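PDB 3QLL: citrate lyase from Yersinia pestis, which is a putative citrate lyase beta subunit with a parallel beta barrel, probably binding magnesium and probably acting as a lyase. Local coordinates for residues Y43-R46 with S47-F50; D76-Q80 with A81-Q85; T113-G116 with I117-H121; L133-P136 with K137-S140; S236-Q239 with S240-R244. One frame throughout, in Å; residues are numbered along the deposited sequence.

Contact 1. Residues Y43-R46 with S47-F50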
loop_
_atom_site.group_PDB
_atom_site.type_symbol
_atom_site.label_atom_id
_atom_site.label_comp_id
_atom_site.label_asym_id
_atom_site.label_seq_id
_atom_site.Cartn_x
_atom_site.Cartn_y
_atom_site.Cartn_z
ATOM N N TYR A 43 -5.931 20.380 -14.140
ATOM C CA TYR A 43 -6.526 20.325 -12.801
ATOM C C TYR A 43 -8.015 20.783 -12.833
ATOM O O TYR A 43 -8.849 20.332 -12.051
ATOM C CB TYR A 43 -5.726 21.177 -11.794
ATOM C CG TYR A 43 -4.756 20.360 -10.991
ATOM C CD1 TYR A 43 -5.174 19.253 -10.256
ATOM C CD2 TYR A 43 -3.406 20.709 -10.935
ATOM C CE1 TYR A 43 -4.260 18.485 -9.506
ATOM C CE2 TYR A 43 -2.489 19.959 -10.182
ATOM C CZ TYR A 43 -2.926 18.860 -9.475
ATOM O OH TYR A 43 -2.026 18.142 -8.757
ATOM N N GLN A 44 -8.312 21.731 -13.713
ATOM C CA GLN A 44 -9.659 22.254 -13.879
ATOM C C GLN A 44 -10.648 21.210 -14.401
ATOM O O GLN A 44 -11.836 21.297 -14.116
ATOM C CB GLN A 44 -9.628 23.467 -14.788
ATOM C CG GLN A 44 -9.240 24.714 -14.032
ATOM C CD GLN A 44 -8.628 25.765 -14.948
ATOM O OE1 GLN A 44 -8.562 25.582 -16.169
ATOM N NE2 GLN A 44 -8.140 26.856 -14.355
ATOM N N THR A 45 -10.158 20.278 -15.215
ATOM C CA THR A 45 -11.001 19.245 -15.829
ATOM C C THR A 45 -11.574 18.277 -14.779
ATOM O O THR A 45 -10.904 17.954 -13.772
ATOM C CB THR A 45 -10.229 18.415 -16.892
ATOM O OG1 THR A 45 -9.398 17.438 -16.271
ATOM C CG2 THR A 45 -9.435 19.339 -17.831
ATOM N N ARG A 46 -12.805 17.826 -14.999
ATOM C CA ARG A 46 -13.504 16.955 -14.056
ATOM C C ARG A 46 -13.904 15.656 -14.761
ATOM O O ARG A 46 -13.900 14.582 -14.144
ATOM C CB ARG A 46 -14.760 17.633 -13.497
ATOM C CG ARG A 46 -14.521 18.949 -12.802
ATOM C CD ARG A 46 -15.735 19.843 -12.836
ATOM N NE ARG A 46 -16.177 20.103 -14.206
ATOM C CZ ARG A 46 -17.296 20.759 -14.528
ATOM N NH1 ARG A 46 -18.100 21.228 -13.570
ATOM N NH2 ARG A 46 -17.612 20.943 -15.808
ATOM N N SER A 47 -14.319 15.781 -16.023
ATOM C CA SER A 47 -14.822 14.651 -16.808
ATOM C C SER A 47 -14.016 14.398 -18.083
ATOM O O SER A 47 -13.802 15.297 -18.881
ATOM C CB SER A 47 -16.305 14.867 -17.180
ATOM O OG SER A 47 -16.550 16.204 -17.581
ATOM N N TRP A 48 -13.608 13.165 -18.271
ATOM C CA TRP A 48 -12.950 12.742 -19.497
ATOM C C TRP A 48 -13.765 11.657 -20.183
ATOM O O TRP A 48 -13.918 10.559 -19.649
ATOM C CB TRP A 48 -11.536 12.219 -19.200
ATOM C CG TRP A 48 -10.618 13.282 -18.701
ATOM C CD1 TRP A 48 -10.761 14.017 -17.554
ATOM C CD2 TRP A 48 -9.392 13.706 -19.295
ATOM N NE1 TRP A 48 -9.717 14.880 -17.411
ATOM C CE2 TRP A 48 -8.845 14.705 -18.452
ATOM C CE3 TRP A 48 -8.686 13.327 -20.443
ATOM C CZ2 TRP A 48 -7.639 15.357 -18.735
ATOM C CZ3 TRP A 48 -7.489 13.978 -20.733
ATOM C CH2 TRP A 48 -6.973 14.977 -19.880
ATOM N N LEU A 49 -14.277 11.949 -21.366
ATOM C CA LEU A 49 -15.180 11.018 -22.051
ATOM C C LEU A 49 -14.489 10.302 -23.186
ATOM O O LEU A 49 -14.049 10.943 -24.152
ATOM C CB LEU A 49 -16.403 11.742 -22.576
ATOM C CG LEU A 49 -17.453 10.892 -23.285
ATOM C CD1 LEU A 49 -18.126 9.763 -22.445
ATOM C CD2 LEU A 49 -18.476 11.872 -23.823
ATOM N N PHE A 50 -14.451 8.973 -23.092
ATOM C CA PHE A 50 -13.937 8.127 -24.169
ATOM C C PHE A 50 -15.021 7.978 -25.225
ATOM O O PHE A 50 -16.116 7.542 -24.922
ATOM C CB PHE A 50 -13.536 6.733 -23.657
ATOM C CG PHE A 50 -12.269 6.695 -22.865
ATOM C CD1 PHE A 50 -11.031 6.748 -23.501
ATOM C CD2 PHE A 50 -12.304 6.568 -21.473
ATOM C CE1 PHE A 50 -9.859 6.695 -22.769
ATOM C CE2 PHE A 50 -11.122 6.505 -20.734
ATOM C CZ PHE A 50 -9.903 6.573 -21.386
#
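Thr45 and Trp48 meet three residues apart, where the loop 43-46 runs into the first strand of the barrel. The indole N-H of Trp48 bonds to the threonine hydroxyl, with NE1 2.8 Å from Thr45 OG1. The N-H...O angle is 143°, and the oxygen lies at the ring edge, tilted 21° out of the indole plane. Two further close approaches come with the bond: the same hydroxyl oxygen sits 3.5 Å from Trp48 CE2, and Thr45 CB comes to 3.6 Å from Trp48 NE1. Trp48 turns its CG to the side of its own backbone N (chi1 -66°), which lets the ring reach back toward the loop.

Around this pair, Thr45 OG1 is also bonded to the carbonyl of Thr42, and the indole meets the ring of Tyr132 and packs on Val69 and Ile71. Arg46 and Ser47 are held by other partners: the arginine forms a salt bridge with Asp68, while the serine hydroxyl bonds to Asn265 and to Asp68 N. The Thr45 hydroxyl thus links the preceding loop carbonyl to the indole, giving a buried N-H an acceptor and helping to set how the tryptophan ring is turned inside the barrel.

Contact 2. Residues D76-Q80 with A81-Q85; sequences DSVSQ and ADKEQ
Lys83 folds back over the turn and bonds through its ammonium group to the carbonyl of Val78, with NZ 3.2 Å from Val78 O. The nitrogen stands above the carbonyl plane, 37° out of it. Its other partners are the carbonyls of Leu74 and Glu75 and the side chain of Asn109, so a cluster of oxygens gathers round the buried lysine end. A bend at chi2 (-69°) sends the otherwise extended chain past the carbonyl oxygens of Ser79 and Gln80.

One residue earlier, the N-H of Asp82 reaches Ser79 O at 3.1 Å, again from well above the carbonyl plane, closing Ser79-Asp82 into a beta turn of roughly type I. Ser79 OG adds two weak bonds, accepting from Asp82 N and donating to Asp82 OD2 at 3.3 Å, and it also touches Asp82 CB.

Packing fills in round these bonds. Val78 CG1 lies 3.6 Å from Asp82 CB, the two side chains crossing at about a right angle. Lys83 CG rests 3.4 Å from Gln80 O, and Lys83 CE is 3.6 Å from Gln80 OE1, whose amide arm leans across it.

The turn carries the chain from barrel strand 69-73 into helix 83-91. Through Asn109, the lysine ties the start of that helix to the loop between strand 104-107 and helix 114-125.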
loop_
_atom_site.group_PDB
_atom_site.type_symbol
_atom_site.label_atom_id
_atom_site.label_comp_id
_atom_site.label_asym_id
_atom_site.label_seq_id
_atom_site.Cartn_x
_atom_site.Cartn_y
_atom_site.Cartn_z
ATOM N N ASP A 76 -9.385 0.162 -27.284
ATOM C CA ASP A 76 -10.177 -1.018 -26.901
ATOM C C ASP A 76 -11.615 -0.968 -27.378
ATOM O O ASP A 76 -12.265 -1.999 -27.495
ATOM C CB ASP A 76 -10.104 -1.285 -25.385
ATOM C CG ASP A 76 -8.924 -2.189 -24.998
ATOM O OD1 ASP A 76 -8.429 -2.933 -25.874
ATOM O OD2 ASP A 76 -8.478 -2.150 -23.825
ATOM N N SER A 77 -12.093 0.225 -27.697
ATOM C CA SER A 77 -13.431 0.362 -28.256
ATOM C C SER A 77 -13.434 0.085 -29.770
ATOM O O SER A 77 -14.453 -0.293 -30.341
ATOM C CB SER A 77 -13.965 1.763 -27.953
ATOM O OG SER A 77 -13.144 2.763 -28.531
ATOM N N VAL A 78 -12.281 0.262 -30.403
ATOM C CA VAL A 78 -12.117 0.012 -31.831
ATOM C C VAL A 78 -11.640 -1.420 -32.077
ATOM O O VAL A 78 -10.648 -1.858 -31.495
ATOM C CB VAL A 78 -11.112 0.994 -32.463
ATOM C CG1 VAL A 78 -11.041 0.764 -33.958
ATOM C CG2 VAL A 78 -11.525 2.416 -32.187
ATOM N N SER A 79 -12.341 -2.151 -32.937
ATOM C CA SER A 79 -11.922 -3.497 -33.324
ATOM C C SER A 79 -10.587 -3.443 -34.052
ATOM O O SER A 79 -10.210 -2.401 -34.574
ATOM C CB SER A 79 -12.965 -4.137 -34.234
ATOM O OG SER A 79 -12.808 -3.629 -35.543
ATOM N N GLN A 80 -9.917 -4.582 -34.162
ATOM C CA GLN A 80 -8.634 -4.624 -34.843
ATOM C C GLN A 80 -8.788 -4.350 -36.341
ATOM O O GLN A 80 -7.912 -3.749 -36.987
ATOM C CB GLN A 80 -7.939 -5.968 -34.623
ATOM C CG GLN A 80 -6.471 -5.968 -35.036
ATOM C CD GLN A 80 -5.560 -5.393 -33.946
ATOM O OE1 GLN A 80 -6.022 -4.849 -32.937
ATOM N NE2 GLN A 80 -4.257 -5.479 -34.175
ATOM N N ALA A 81 -9.911 -4.767 -36.911
ATOM C CA ALA A 81 -10.128 -4.544 -38.343
ATOM C C ALA A 81 -10.354 -3.061 -38.648
ATOM O O ALA A 81 -10.155 -2.603 -39.767
ATOM C CB ALA A 81 -11.301 -5.384 -38.834
ATOM N N ASP A 82 -10.761 -2.320 -37.632
ATOM C CA ASP A 82 -11.214 -0.953 -37.814
ATOM C C ASP A 82 -10.104 0.099 -37.501
ATOM O O ASP A 82 -10.345 1.308 -37.581
ATOM C CB ASP A 82 -12.462 -0.721 -36.951
ATOM C CG ASP A 82 -13.763 -0.815 -37.773
ATOM O OD1 ASP A 82 -13.929 0.016 -38.704
ATOM O OD2 ASP A 82 -14.602 -1.724 -37.524
ATOM N N LYS A 83 -8.913 -0.376 -37.153
ATOM C CA LYS A 83 -7.824 0.482 -36.665
ATOM C C LYS A 83 -7.390 1.486 -37.747
ATOM O O LYS A 83 -7.157 2.650 -37.459
ATOM C CB LYS A 83 -6.607 -0.338 -36.168
ATOM C CG LYS A 83 -6.835 -1.276 -34.997
ATOM C CD LYS A 83 -7.104 -0.548 -33.707
ATOM C CE LYS A 83 -7.349 -1.546 -32.600
ATOM N NZ LYS A 83 -7.622 -0.903 -31.296
ATOM N N GLU A 84 -7.278 1.019 -38.988
ATOM C CA GLU A 84 -6.903 1.927 -40.066
ATOM C C GLU A 84 -8.022 2.930 -40.337
ATOM O O GLU A 84 -7.784 4.136 -40.463
ATOM C CB GLU A 84 -6.551 1.168 -41.341
ATOM C CG GLU A 84 -5.996 2.067 -42.430
ATOM C CD GLU A 84 -4.572 2.537 -42.170
ATOM O OE1 GLU A 84 -3.698 1.690 -41.866
ATOM O OE2 GLU A 84 -4.317 3.757 -42.247
ATOM N N GLN A 85 -9.237 2.408 -40.463
ATOM C CA GLN A 85 -10.422 3.237 -40.587
ATOM C C GLN A 85 -10.433 4.318 -39.470
ATOM O O GLN A 85 -10.304 5.508 -39.756
ATOM C CB GLN A 85 -11.675 2.368 -40.489
ATOM C CG GLN A 85 -12.973 3.101 -40.763
ATOM C CD GLN A 85 -13.183 3.299 -42.266
ATOM O OE1 GLN A 85 -13.393 2.337 -43.010
ATOM N NE2 GLN A 85 -13.107 4.547 -42.716
#

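Contact 3. Residues T113-G116 with I117-H121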
loop_
_atom_site.group_PDB
_atom_site.type_symbol
_atom_site.label_atom_id
_atom_site.label_comp_id
_atom_site.label_asym_id
_atom_site.label_seq_id
_atom_site.Cartn_x
_atom_site.Cartn_y
_atom_site.Cartn_z
ATOM N N THR A 113 2.155 -2.197 -29.663
ATOM C CA THR A 113 1.308 -2.773 -30.742
ATOM C C THR A 113 1.632 -2.171 -32.139
ATOM O O THR A 113 1.940 -0.961 -32.273
ATOM C CB THR A 113 -0.238 -2.601 -30.437
ATOM O OG1 THR A 113 -0.627 -1.214 -30.494
ATOM C CG2 THR A 113 -0.560 -3.098 -29.027
ATOM N N ARG A 114 1.497 -3.008 -33.177
ATOM C CA ARG A 114 1.609 -2.539 -34.551
ATOM C C ARG A 114 0.632 -1.384 -34.804
ATOM O O ARG A 114 0.969 -0.425 -35.502
ATOM C CB ARG A 114 1.360 -3.673 -35.525
ATOM C CG ARG A 114 1.321 -3.216 -36.984
ATOM C CD ARG A 114 1.512 -4.357 -37.973
ATOM N NE ARG A 114 1.629 -3.849 -39.334
ATOM C CZ ARG A 114 1.503 -4.606 -40.419
ATOM N NH1 ARG A 114 1.239 -5.901 -40.293
ATOM N NH2 ARG A 114 1.618 -4.072 -41.629
ATOM N N ALA A 115 -0.579 -1.485 -34.259
ATOM C CA ALA A 115 -1.516 -0.378 -34.327
ATOM C C ALA A 115 -0.933 0.951 -33.810
ATOM O O ALA A 115 -1.003 1.966 -34.509
ATOM C CB ALA A 115 -2.797 -0.733 -33.583
ATOM N N GLY A 116 -0.272 0.915 -32.644
ATOM C CA GLY A 116 0.277 2.112 -32.026
ATOM C C GLY A 116 1.413 2.751 -32.799
ATOM O O GLY A 116 1.509 3.981 -32.853
ATOM N N ILE A 117 2.288 1.936 -33.373
ATOM C CA ILE A 117 3.313 2.456 -34.284
ATOM C C ILE A 117 2.696 3.200 -35.473
ATOM O O ILE A 117 3.042 4.349 -35.758
ATOM C CB ILE A 117 4.200 1.324 -34.807
ATOM C CG1 ILE A 117 4.900 0.642 -33.608
ATOM C CG2 ILE A 117 5.205 1.815 -35.862
ATOM C CD1 ILE A 117 6.061 1.429 -32.954
ATOM N N GLU A 118 1.753 2.551 -36.138
ATOM C CA GLU A 118 1.011 3.164 -37.255
ATOM C C GLU A 118 0.308 4.465 -36.857
ATOM O O GLU A 118 0.393 5.461 -37.586
ATOM C CB GLU A 118 0.003 2.184 -37.807
ATOM C CG GLU A 118 0.647 0.956 -38.420
ATOM C CD GLU A 118 -0.381 -0.118 -38.748
ATOM O OE1 GLU A 118 -1.495 -0.082 -38.163
ATOM O OE2 GLU A 118 -0.085 -1.003 -39.582
ATOM N N ASP A 119 -0.373 4.440 -35.708
ATOM C CA ASP A 119 -1.049 5.618 -35.189
ATOM C C ASP A 119 -0.042 6.772 -35.046
ATOM O O ASP A 119 -0.328 7.919 -35.385
ATOM C CB ASP A 119 -1.723 5.332 -33.848
ATOM C CG ASP A 119 -2.871 4.331 -33.974
ATOM O OD1 ASP A 119 -3.493 4.255 -35.060
ATOM O OD2 ASP A 119 -3.208 3.664 -32.967
ATOM N N ILE A 120 1.124 6.463 -34.493
ATOM C CA ILE A 120 2.161 7.463 -34.294
ATOM C C ILE A 120 2.708 7.938 -35.637
ATOM O O ILE A 120 2.940 9.131 -35.841
ATOM C CB ILE A 120 3.297 6.925 -33.363
ATOM C CG1 ILE A 120 2.716 6.748 -31.954
ATOM C CG2 ILE A 120 4.503 7.868 -33.353
ATOM C CD1 ILE A 120 3.603 6.026 -30.982
ATOM N N HIS A 121 2.911 7.004 -36.553
ATOM C CA HIS A 121 3.360 7.347 -37.903
ATOM C C HIS A 121 2.394 8.311 -38.571
ATOM O O HIS A 121 2.778 9.349 -39.104
ATOM C CB HIS A 121 3.497 6.090 -38.743
ATOM C CG HIS A 121 4.176 6.334 -40.053
ATOM N ND1 HIS A 121 4.869 7.496 -40.324
ATOM C CD2 HIS A 121 4.297 5.561 -41.155
ATOM C CE1 HIS A 121 5.385 7.426 -41.538
ATOM N NE2 HIS A 121 5.053 6.260 -42.063
#
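Ile117 opens the second segment by bonding to Thr113, its N 3.1 Å from Thr113 O, in the first turn of helix 114-125. That helix belongs to the beta-alpha-beta unit formed with strands 104-107 and 132-135 of the barrel. Thr113 is the N-cap: its OG1 accepts from Gly116 N at 3.0 Å and is bonded to the carbonyl of Gly110 as well. With CG1 beside its own backbone N (chi1 -60°), Ile117 brings that carbon to 3.6 Å from Thr113 O.

Glu118 follows, its N bonding to Arg114 O. Its extended side chain runs back toward the helix start and meets Arg114, whose own extended chain it crosses at a slant, and Glu118 OE2 makes a salt bridge with Arg114 NE at 3.3 Å. The hydrogen bond within it is weak, and the guanidinium and carboxylate planes are 61° apart. The other carboxylate oxygen, OE1, has a stronger ionic partner in Arg87.

Asp119 N bonds to Ala115 O at 2.8 Å, while its carboxylate is drawn off to Arg87 through OD1 and to Asn109 through OD2. Arg87 is therefore shared by Glu118 and Asp119, joining this helix to helix 83-91; the acids probably stabilise its positive charge.

Ile120 turns toward helix 141-150, packing on Leu147 and Leu150. Its N-H bonds to Gly116 O, and Ile120 CG1 lies against that same carbonyl oxygen, 3.1 Å away.

Contact 4. Residues L133-P136 with K137-S140; sequences LVLP and KTES
Thr138 reaches back past Pro136 and Lys137 to Leu135, tying the turn that follows strand 132-135 to the strand itself. Pro136 and Lys137 form the joint between them, and their closeness, with Pro136 CB 3.2 Å from Lys137 N, simply follows from the peptide link. What matters at the joint is the backbone: Lys137 has a positive phi of 50°, a left-handed conformation that swings the chain abruptly out of the strand direction. Its side chain then leads away from the strand.

With the chain turned in this way, the hydroxyl of Thr138 comes round to Leu135. Thr138 OG1 donates to Leu135 O at 3.0 Å, approaching from above the carbonyl plane, 46° out of it. Because OG1 is placed anti to the threonine carbonyl carbon (chi1 -63°), it points back at the strand; Thr138 OG1 also lies 3.6 Å from Leu135 CD2, and the two side chains cross at about a right angle. Leu135 packs further on His143 and Leu147 of helix 141-150, and Thr138 on Leu144.

The proline ring faces the predicted binding site, touching Arg107 and Glu165. Arg107 is predicted to bind substrate; Glu165 is predicted to bind both substrate and magnesium. Lys137 N bonds to Glu165 OE2. The turn thus uses a side-chain hydroxyl to satisfy the buried Leu135 carbonyl, while directing a main-chain N-H to a carboxylate oxygen of Glu165, which probably helps to position that acid.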
loop_
_atom_site.group_PDB
_atom_site.type_symbol
_atom_site.label_atom_id
_atom_site.label_comp_id
_atom_site.label_asym_id
_atom_site.label_seq_id
_atom_site.Cartn_x
_atom_site.Cartn_y
_atom_site.Cartn_z
ATOM N N LEU A 133 -2.293 13.592 -25.615
ATOM C CA LEU A 133 -2.054 12.287 -26.167
ATOM C C LEU A 133 -2.144 11.278 -25.031
ATOM O O LEU A 133 -1.353 11.314 -24.105
ATOM C CB LEU A 133 -0.674 12.221 -26.818
ATOM C CG LEU A 133 -0.557 10.912 -27.598
ATOM C CD1 LEU A 133 -1.709 10.807 -28.601
ATOM C CD2 LEU A 133 0.781 10.752 -28.269
ATOM N N VAL A 134 -3.123 10.388 -25.088
ATOM C CA VAL A 134 -3.361 9.430 -24.016
ATOM C C VAL A 134 -2.733 8.081 -24.376
ATOM O O VAL A 134 -3.070 7.479 -25.380
ATOM C CB VAL A 134 -4.888 9.259 -23.717
ATOM C CG1 VAL A 134 -5.132 8.317 -22.553
ATOM C CG2 VAL A 134 -5.517 10.611 -23.441
ATOM N N LEU A 135 -1.756 7.657 -23.582
ATOM C CA LEU A 135 -1.017 6.437 -23.860
ATOM C C LEU A 135 -1.449 5.288 -22.942
ATOM O O LEU A 135 -1.238 5.364 -21.722
ATOM C CB LEU A 135 0.480 6.689 -23.706
ATOM C CG LEU A 135 1.315 5.443 -23.997
ATOM C CD1 LEU A 135 1.229 5.150 -25.505
ATOM C CD2 LEU A 135 2.769 5.591 -23.483
ATOM N N PRO A 136 -2.025 4.214 -23.513
ATOM C CA PRO A 136 -2.448 3.036 -22.744
ATOM C C PRO A 136 -1.269 2.235 -22.263
ATOM O O PRO A 136 -0.176 2.293 -22.858
ATOM C CB PRO A 136 -3.233 2.194 -23.776
ATOM C CG PRO A 136 -2.697 2.578 -25.038
ATOM C CD PRO A 136 -2.301 4.038 -24.943
ATOM N N LYS A 137 -1.502 1.492 -21.192
ATOM C CA LYS A 137 -0.504 0.587 -20.663
ATOM C C LYS A 137 0.865 1.256 -20.466
ATOM O O LYS A 137 1.892 0.706 -20.857
ATOM C CB LYS A 137 -0.383 -0.648 -21.564
ATOM C CG LYS A 137 -0.277 -1.940 -20.789
ATOM C CD LYS A 137 0.052 -3.138 -21.681
ATOM C CE LYS A 137 0.106 -4.438 -20.869
ATOM N NZ LYS A 137 -1.143 -4.729 -20.080
ATOM N N THR A 138 0.877 2.439 -19.865
ATOM C CA THR A 138 2.126 3.112 -19.535
ATOM C C THR A 138 2.806 2.342 -18.399
ATOM O O THR A 138 2.176 2.069 -17.361
ATOM C CB THR A 138 1.867 4.545 -19.106
ATOM O OG1 THR A 138 1.297 5.235 -20.212
ATOM C CG2 THR A 138 3.176 5.238 -18.710
ATOM N N GLU A 139 4.028 1.861 -18.676
ATOM C CA GLU A 139 4.672 0.911 -17.759
ATOM C C GLU A 139 6.054 1.348 -17.306
ATOM O O GLU A 139 6.713 0.673 -16.511
ATOM C CB GLU A 139 4.720 -0.474 -18.374
ATOM C CG GLU A 139 3.334 -1.157 -18.298
ATOM C CD GLU A 139 3.364 -2.608 -18.748
ATOM O OE1 GLU A 139 4.182 -2.969 -19.618
ATOM O OE2 GLU A 139 2.611 -3.404 -18.197
ATOM N N SER A 140 6.486 2.514 -17.761
ATOM C CA SER A 140 7.818 2.991 -17.412
ATOM C C SER A 140 7.898 4.442 -17.744
ATOM O O SER A 140 7.044 4.970 -18.435
ATOM C CB SER A 140 8.907 2.239 -18.209
ATOM O OG SER A 140 9.014 2.846 -19.498
#

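Contact 5. Residues S236-Q239 with S240-R244; sequences SGLQ and SETLR
Segments 236-239 and 240-244 are consecutive turns of helix 235-248, joined by regular i to i+4 backbone bonds: Ser240 N to Ser236 O at 3.0 Å, Glu241 N to Gly237 O, Thr242 N to Leu238 O and Leu243 N to Gln239 O.

Leu238 and Thr242 carry the main side-chain contact. They lie side by side, pointing the same way, with Leu238 CD1 3.8 Å from Thr242 OG1. A chi1 of -52° keeps the Thr242 hydroxyl beside its own backbone N, over the preceding turn. There OG1 donates to Leu238 O; the modelled separation of Thr242 OG1 and Leu238 O, 2.5 Å, is very short, and the exact length is doubtful. That carbonyl also accepts from Thr242 N at 3.0 Å, so two donors of one residue share it. Leu243 CG rests on Gln239 O at 3.4 Å, and Glu241 CB on Gly237 O at 3.4 Å.

Leu238 and Thr242 face helix 261-267 and strand 252-255, packing on Thr263, Leu267 and Lys253. Glu241 sends its carboxylate to Lys253 in a salt bridge, while Arg244 makes a cation-pi contact with Trp203.

With its hydroxyl folded onto the helix backbone, Thr242 probably has its polar atom satisfied within the helix and can present its remaining surface to the packing against Leu267, Phe268 and Lys253.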
loop_
_atom_site.group_PDB
_atom_site.type_symbol
_atom_site.label_atom_id
_atom_site.label_comp_id
_atom_site.label_asym_id
_atom_site.label_seq_id
_atom_site.Cartn_x
_atom_site.Cartn_y
_atom_site.Cartn_z
ATOM N N SER A 236 -26.399 5.030 -8.918
ATOM C CA SER A 236 -25.938 4.984 -7.534
ATOM C C SER A 236 -24.448 4.563 -7.445
ATOM O O SER A 236 -23.669 5.193 -6.746
ATOM C CB SER A 236 -26.817 4.059 -6.706
ATOM O OG SER A 236 -26.301 4.016 -5.393
ATOM N N GLY A 237 -24.070 3.472 -8.114
ATOM C CA GLY A 237 -22.684 3.024 -8.097
ATOM C C GLY A 237 -21.709 4.048 -8.649
ATOM O O GLY A 237 -20.633 4.255 -8.095
ATOM N N LEU A 238 -22.142 4.787 -9.655
ATOM C CA LEU A 238 -21.329 5.820 -10.250
ATOM C C LEU A 238 -21.072 6.955 -9.273
ATOM O O LEU A 238 -19.942 7.447 -9.162
ATOM C CB LEU A 238 -22.020 6.379 -11.495
ATOM C CG LEU A 238 -21.393 7.613 -12.146
ATOM C CD1 LEU A 238 -19.955 7.293 -12.619
ATOM C CD2 LEU A 238 -22.246 8.189 -13.245
ATOM N N GLN A 239 -22.132 7.383 -8.587
ATOM C CA GLN A 239 -22.064 8.441 -7.576
ATOM C C GLN A 239 -21.143 8.103 -6.402
ATOM O O GLN A 239 -20.343 8.926 -5.960
ATOM C CB GLN A 239 -23.473 8.773 -7.042
ATOM C CG GLN A 239 -24.363 9.518 -8.030
ATOM C CD GLN A 239 -25.809 9.692 -7.577
ATOM O OE1 GLN A 239 -26.267 9.052 -6.603
ATOM N NE2 GLN A 239 -26.574 10.475 -8.338
ATOM N N SER A 240 -21.321 6.899 -5.889
ATOM C CA SER A 240 -20.548 6.372 -4.795
ATOM C C SER A 240 -19.042 6.305 -5.151
ATOM O O SER A 240 -18.197 6.755 -4.356
ATOM C CB SER A 240 -21.070 5.004 -4.388
ATOM O OG SER A 240 -20.292 4.461 -3.341
ATOM N N GLU A 241 -18.721 5.724 -6.321
ATOM C CA GLU A 241 -17.327 5.575 -6.770
ATOM C C GLU A 241 -16.677 6.946 -6.969
ATOM O O GLU A 241 -15.488 7.168 -6.570
ATOM C CB GLU A 241 -17.218 4.715 -8.052
ATOM C CG GLU A 241 -15.776 4.441 -8.475
ATOM C CD GLU A 241 -15.625 3.385 -9.595
ATOM O OE1 GLU A 241 -15.361 3.758 -10.761
ATOM O OE2 GLU A 241 -15.759 2.166 -9.282
ATOM N N THR A 242 -17.447 7.863 -7.557
ATOM C CA THR A 242 -16.946 9.208 -7.817
ATOM C C THR A 242 -16.574 9.961 -6.518
ATOM O O THR A 242 -15.495 10.539 -6.403
ATOM C CB THR A 242 -17.992 10.038 -8.635
ATOM O OG1 THR A 242 -18.380 9.286 -9.789
ATOM C CG2 THR A 242 -17.436 11.359 -9.089
ATOM N N LEU A 243 -17.445 9.876 -5.520
ATOM C CA LEU A 243 -17.202 10.460 -4.210
ATOM C C LEU A 243 -15.987 9.850 -3.490
ATOM O O LEU A 243 -15.169 10.565 -2.902
ATOM C CB LEU A 243 -18.450 10.310 -3.346
ATOM C CG LEU A 243 -19.549 11.334 -3.624
ATOM C CD1 LEU A 243 -20.832 10.994 -2.843
ATOM C CD2 LEU A 243 -19.077 12.766 -3.373
ATOM N N ARG A 244 -15.904 8.521 -3.503
ATOM C CA ARG A 244 -14.749 7.801 -2.947
ATOM C C ARG A 244 -13.459 8.262 -3.609
ATOM O O ARG A 244 -12.446 8.472 -2.924
ATOM C CB ARG A 244 -14.902 6.287 -3.117
ATOM C CG ARG A 244 -15.768 5.642 -2.057
ATOM C CD ARG A 244 -15.820 4.108 -2.198
ATOM N NE ARG A 244 -15.334 3.438 -0.992
ATOM C CZ ARG A 244 -15.624 2.182 -0.655
ATOM N NH1 ARG A 244 -16.380 1.436 -1.453
ATOM N NH2 ARG A 244 -15.143 1.660 0.470
#

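How the contacts relate
Contacts 1 and 4 are the buried pair, each at the junction of a barrel strand and a loop, on opposite sides of the chain's centre with their own centres about 17 Å apart. Each uses a threonine hydroxyl, as acceptor for an indole in contact 1 and as donor to a carbonyl in contact 4. Contacts 3 and 5 lie within outer helices, and contact 2 at the entry to one; all three are only partly buried, with more charged groups. Contacts 2 and 3 lie about 12 Å apart between centres and share Asn109 as an outside partner. Contact 5 is far from both and away from the annotated sites, whereas contact 4 lies against the predicted one.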